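Local atomic coordinates of alpha-1,2-Mannosidase (Trichoderma reesei, PDB entry 1HCU), a protein that probably trims alpha-1,2-linked mannose residues from high-mannose N-glycans as a calcium-dependent hydrolase of glycosyl hydrolase family 47. Residues Val146-Thr158 against Gly223-Asp235. Residues are numbered along the deposited sequence; the frame is centred on the assembly and turned at random.
Sequences VAFTTPSGVPDPT and GTFVSTSNGTFQD. With NAG (2-acetamido-2-deoxy-beta-D-glucopyranose), chain E.
Ser152 and Thr228 make the polar link between the two loops. The hydroxyl OG of Ser152 donates to the backbone carbonyl Thr228 O at 2.6 Å, approaching from above the carbonyl plane, 56° out of it; the backbone Ser152 N adds a weak, longer bond to the same oxygen. With OG placed between its own backbone N and carbonyl carbon (chi1 68°), Ser152 can also accept from Val154 N at 3.0 Å, an ST turn, and one hydroxyl thus ties its own turn to segment 223-235. Just before this turn, Thr150 adds a second brace: its OG1 accepts from Gly153 N, an ST motif, and donates to Val154 O at 2.7 Å. An alanine at Thr150 is likely to leave Gly153 N and Val154 O without this shared partner and the turn presented to Thr228 less firmly set.

Van der Waals contacts accompany these bonds. Thr150 CG2 meets Thr228 CB at 4.1 Å, the two side chains crossing at about a right angle, while Thr228 OG1 is bonded elsewhere, to Ala170 O. Val154 CG2 packs against Val226 CG1 at 4.1 Å and lies 3.8 Å from Gly231 CA; both valines also rest on Ile178 of helix 175-178. Pro151 CB lies 3.6 Å from Ser229 O.

Beyond the contact, Asn230 ND2 carries the N-linked sugar, whose O6 is hydrogen-bonded to Ser227 OG at 3.0 Å. Asn230 OD1 takes Thr232 N in an Asx turn and also accepts from Thr232 OG1. The arrangement is structural packing away from the predicted active-site residues, joining the loop after helix 127-144 to strand 225-227, the partner of strand 172-174 in a two-stranded antiparallel sheet, and to the glycosylated turn that follows it.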
loop_
_atom_site.group_PDB
_atom_site.type_symbol
_atom_site.label_atom_id
_atom_site.label_comp_id
_atom_site.label_asym_id
_atom_site.label_seq_id
_atom_site.Cartn_x
_atom_site.Cartn_y
_atom_site.Cartn_z
ATOM N N VAL A 146 12.982 -18.903 -4.674
ATOM C CA VAL A 146 12.791 -20.286 -4.215
ATOM C C VAL A 146 11.328 -20.484 -3.796
ATOM O O VAL A 146 10.831 -21.609 -3.711
ATOM C CB VAL A 146 13.746 -20.640 -3.017
ATOM C CG1 VAL A 146 13.253 -20.005 -1.711
ATOM C CG2 VAL A 146 13.868 -22.149 -2.878
ATOM N N ALA A 147 10.645 -19.371 -3.554
ATOM C CA ALA A 147 9.244 -19.371 -3.161
ATOM C C ALA A 147 8.352 -19.999 -4.235
ATOM O O ALA A 147 7.302 -20.574 -3.929
ATOM C CB ALA A 147 8.788 -17.939 -2.894
ATOM N N PHE A 148 8.770 -19.882 -5.493
ATOM C CA PHE A 148 7.999 -20.429 -6.598
ATOM C C PHE A 148 8.285 -21.883 -6.925
ATOM O O PHE A 148 7.767 -22.397 -7.923
ATOM C CB PHE A 148 8.211 -19.602 -7.862
ATOM C CG PHE A 148 7.866 -18.155 -7.703
ATOM C CD1 PHE A 148 8.825 -17.239 -7.281
ATOM C CD2 PHE A 148 6.577 -17.706 -7.963
ATOM C CE1 PHE A 148 8.506 -15.904 -7.125
ATOM C CE2 PHE A 148 6.247 -16.370 -7.808
ATOM C CZ PHE A 148 7.216 -15.465 -7.388
ATOM N N THR A 149 9.095 -22.550 -6.106
ATOM C CA THR A 149 9.426 -23.953 -6.362
ATOM C C THR A 149 8.378 -24.915 -5.803
ATOM O O THR A 149 8.708 -25.984 -5.281
ATOM C CB THR A 149 10.826 -24.350 -5.792
ATOM O OG1 THR A 149 10.884 -24.078 -4.386
ATOM C CG2 THR A 149 11.934 -23.602 -6.517
ATOM N N THR A 150 7.112 -24.523 -5.900
ATOM C CA THR A 150 6.016 -25.361 -5.437
ATOM C C THR A 150 5.554 -26.178 -6.647
ATOM O O THR A 150 5.870 -25.842 -7.779
ATOM C CB THR A 150 4.831 -24.517 -4.953
ATOM O OG1 THR A 150 4.399 -23.659 -6.019
ATOM C CG2 THR A 150 5.226 -23.674 -3.748
ATOM N N PRO A 151 4.789 -27.254 -6.414
ATOM C CA PRO A 151 4.295 -28.105 -7.504
ATOM C C PRO A 151 3.477 -27.347 -8.553
ATOM O O PRO A 151 3.562 -27.649 -9.746
ATOM C CB PRO A 151 3.457 -29.158 -6.767
ATOM C CG PRO A 151 4.147 -29.269 -5.448
ATOM C CD PRO A 151 4.422 -27.819 -5.101
ATOM N N SER A 152 2.698 -26.360 -8.109
ATOM C CA SER A 152 1.855 -25.572 -9.017
ATOM C C SER A 152 2.531 -24.311 -9.552
ATOM O O SER A 152 2.215 -23.835 -10.642
ATOM C CB SER A 152 0.571 -25.134 -8.309
ATOM O OG SER A 152 0.862 -24.194 -7.288
ATOM N N GLY A 153 3.450 -23.764 -8.772
ATOM C CA GLY A 153 4.105 -22.544 -9.178
ATOM C C GLY A 153 3.575 -21.410 -8.317
ATOM O O GLY A 153 4.117 -20.304 -8.344
ATOM N N VAL A 154 2.507 -21.673 -7.562
ATOM C CA VAL A 154 1.944 -20.663 -6.670
ATOM C C VAL A 154 3.007 -20.484 -5.601
ATOM O O VAL A 154 3.404 -21.450 -4.935
ATOM C CB VAL A 154 0.619 -21.132 -5.993
ATOM C CG1 VAL A 154 0.156 -20.100 -4.960
ATOM C CG2 VAL A 154 -0.458 -21.343 -7.038
ATOM N N PRO A 155 3.486 -19.248 -5.415
ATOM C CA PRO A 155 4.521 -18.963 -4.418
ATOM C C PRO A 155 4.184 -19.353 -2.982
ATOM O O PRO A 155 3.040 -19.245 -2.544
ATOM C CB PRO A 155 4.730 -17.457 -4.562
ATOM C CG PRO A 155 3.354 -16.988 -4.926
ATOM C CD PRO A 155 2.948 -17.997 -5.973
ATOM N N ASP A 156 5.202 -19.818 -2.268
ATOM C CA ASP A 156 5.092 -20.182 -0.864
ATOM C C ASP A 156 5.294 -18.810 -0.220
ATOM O O ASP A 156 6.202 -18.084 -0.605
ATOM C CB ASP A 156 6.242 -21.124 -0.503
ATOM C CG ASP A 156 6.202 -21.592 0.937
ATOM O OD1 ASP A 156 6.343 -22.817 1.145
ATOM O OD2 ASP A 156 6.051 -20.750 1.853
ATOM N N PRO A 157 4.449 -18.433 0.754
ATOM C CA PRO A 157 4.525 -17.140 1.448
ATOM C C PRO A 157 5.788 -16.864 2.273
ATOM O O PRO A 157 6.155 -15.706 2.493
ATOM C CB PRO A 157 3.273 -17.149 2.319
ATOM C CG PRO A 157 3.142 -18.593 2.690
ATOM C CD PRO A 157 3.413 -19.293 1.361
ATOM N N THR A 158 6.450 -17.921 2.725
ATOM C CA THR A 158 7.644 -17.768 3.545
ATOM C C THR A 158 8.844 -18.574 3.041
ATOM O O THR A 158 8.699 -19.722 2.613
ATOM C CB THR A 158 7.354 -18.205 5.003
ATOM O OG1 THR A 158 6.231 -17.472 5.506
ATOM C CG2 THR A 158 8.559 -17.947 5.898
ATOM N N GLY A 223 -11.833 -16.126 -4.258
ATOM C CA GLY A 223 -11.621 -16.544 -2.880
ATOM C C GLY A 223 -10.330 -15.957 -2.333
ATOM O O GLY A 223 -9.604 -15.279 -3.056
ATOM N N THR A 224 -10.032 -16.239 -1.068
ATOM C CA THR A 224 -8.853 -15.705 -0.401
ATOM C C THR A 224 -7.614 -16.606 -0.384
ATOM O O THR A 224 -6.495 -16.129 -0.565
ATOM C CB THR A 224 -9.195 -15.322 1.063
ATOM O OG1 THR A 224 -10.267 -14.373 1.075
ATOM C CG2 THR A 224 -7.989 -14.711 1.764
ATOM N N PHE A 225 -7.809 -17.901 -0.161
ATOM C CA PHE A 225 -6.680 -18.828 -0.092
ATOM C C PHE A 225 -6.566 -19.794 -1.263
ATOM O O PHE A 225 -7.550 -20.402 -1.689
ATOM C CB PHE A 225 -6.735 -19.598 1.224
ATOM C CG PHE A 225 -6.887 -18.709 2.430
ATOM C CD1 PHE A 225 -8.115 -18.600 3.083
ATOM C CD2 PHE A 225 -5.805 -17.970 2.904
ATOM C CE1 PHE A 225 -8.263 -17.773 4.192
ATOM C CE2 PHE A 225 -5.942 -17.136 4.013
ATOM C CZ PHE A 225 -7.173 -17.039 4.658
ATOM N N VAL A 226 -5.341 -19.913 -1.773
ATOM C CA VAL A 226 -5.033 -20.772 -2.910
ATOM C C VAL A 226 -4.002 -21.843 -2.548
ATOM O O VAL A 226 -2.984 -21.563 -1.916
ATOM C CB VAL A 226 -4.498 -19.939 -4.101
ATOM C CG1 VAL A 226 -4.140 -20.856 -5.265
ATOM C CG2 VAL A 226 -5.531 -18.936 -4.534
ATOM N N SER A 227 -4.295 -23.072 -2.955
ATOM C CA SER A 227 -3.444 -24.229 -2.703
ATOM C C SER A 227 -2.111 -24.109 -3.444
ATOM O O SER A 227 -2.085 -23.780 -4.633
ATOM C CB SER A 227 -4.180 -25.491 -3.167
ATOM O OG SER A 227 -3.314 -26.609 -3.207
ATOM N N THR A 228 -1.007 -24.377 -2.752
ATOM C CA THR A 228 0.303 -24.294 -3.387
ATOM C C THR A 228 0.616 -25.550 -4.204
ATOM O O THR A 228 1.452 -25.514 -5.108
ATOM C CB THR A 228 1.423 -24.079 -2.348
ATOM O OG1 THR A 228 1.451 -25.179 -1.431
ATOM C CG2 THR A 228 1.179 -22.785 -1.579
ATOM N N SER A 229 -0.069 -26.649 -3.894
ATOM C CA SER A 229 0.132 -27.905 -4.609
ATOM C C SER A 229 -0.593 -27.959 -5.955
ATOM O O SER A 229 -0.066 -28.523 -6.907
ATOM C CB SER A 229 -0.301 -29.100 -3.741
ATOM O OG SER A 229 -1.691 -29.084 -3.459
ATOM N N ASN A 230 -1.792 -27.385 -6.048
ATOM C CA ASN A 230 -2.520 -27.419 -7.323
ATOM C C ASN A 230 -3.158 -26.100 -7.759
ATOM O O ASN A 230 -3.899 -26.058 -8.746
ATOM C CB ASN A 230 -3.590 -28.514 -7.299
ATOM C CG ASN A 230 -4.516 -28.397 -6.116
ATOM O OD1 ASN A 230 -4.988 -27.309 -5.788
ATOM N ND2 ASN A 230 -4.789 -29.529 -5.475
ATOM N N GLY A 231 -2.871 -25.033 -7.020
ATOM C CA GLY A 231 -3.397 -23.722 -7.347
ATOM C C GLY A 231 -4.906 -23.581 -7.421
ATOM O O GLY A 231 -5.412 -22.750 -8.167
ATOM N N THR A 232 -5.639 -24.373 -6.654
ATOM C CA THR A 232 -7.095 -24.274 -6.687
ATOM C C THR A 232 -7.616 -23.535 -5.465
ATOM O O THR A 232 -6.996 -23.568 -4.406
ATOM C CB THR A 232 -7.746 -25.671 -6.732
ATOM O OG1 THR A 232 -7.485 -26.358 -5.502
ATOM C CG2 THR A 232 -7.181 -26.483 -7.894
ATOM N N PHE A 233 -8.746 -22.853 -5.611
ATOM C CA PHE A 233 -9.323 -22.125 -4.482
ATOM C C PHE A 233 -10.107 -23.072 -3.594
ATOM O O PHE A 233 -10.654 -24.071 -4.061
ATOM C CB PHE A 233 -10.251 -21.005 -4.959
ATOM C CG PHE A 233 -9.536 -19.865 -5.621
ATOM C CD1 PHE A 233 -8.954 -20.026 -6.873
ATOM C CD2 PHE A 233 -9.444 -18.630 -4.989
ATOM C CE1 PHE A 233 -8.288 -18.974 -7.489
ATOM C CE2 PHE A 233 -8.779 -17.568 -5.598
ATOM C CZ PHE A 233 -8.199 -17.738 -6.852
ATOM N N GLN A 234 -10.169 -22.741 -2.310
ATOM C CA GLN A 234 -10.876 -23.562 -1.335
ATOM C C GLN A 234 -11.961 -22.796 -0.578
ATOM O O GLN A 234 -12.580 -23.336 0.346
ATOM C CB GLN A 234 -9.877 -24.109 -0.332
ATOM C CG GLN A 234 -8.959 -23.037 0.181
ATOM C CD GLN A 234 -8.298 -23.438 1.459
ATOM O OE1 GLN A 234 -7.631 -24.475 1.530
ATOM N NE2 GLN A 234 -8.479 -22.623 2.495
ATOM N N ASP A 235 -12.178 -21.539 -0.960
ATOM C CA ASP A 235 -13.190 -20.710 -0.312
ATOM C C ASP A 235 -13.728 -19.648 -1.274
ATOM O O ASP A 235 -13.150 -19.407 -2.336
ATOM C CB ASP A 235 -12.593 -20.034 0.922
ATOM C CG ASP A 235 -11.497 -19.043 0.568
ATOM O OD1 ASP A 235 -11.825 -17.948 0.068
ATOM O OD2 ASP A 235 -10.308 -19.371 0.779
HETATM C C1 NAG E . -5.573 -29.500 -4.256
HETATM C C2 NAG E . -6.568 -30.668 -4.227
HETATM C C3 NAG E . -7.368 -30.626 -2.918
HETATM C C4 NAG E . -6.444 -30.531 -1.698
HETATM C C5 NAG E . -5.459 -29.369 -1.879
HETATM C C6 NAG E . -4.449 -29.283 -0.757
HETATM C C7 NAG E . -7.472 -31.424 -6.335
HETATM C C8 NAG E . -8.811 -32.017 -6.741
HETATM N N2 NAG E . -7.480 -30.533 -5.349
HETATM O O3 NAG E . -8.179 -31.789 -2.817
HETATM O O4 NAG E . -7.218 -30.313 -0.523
HETATM O O5 NAG E . -4.722 -29.535 -3.104
HETATM O O6 NAG E . -3.953 -27.962 -0.611
HETATM O O7 NAG E . -6.442 -31.778 -6.910
#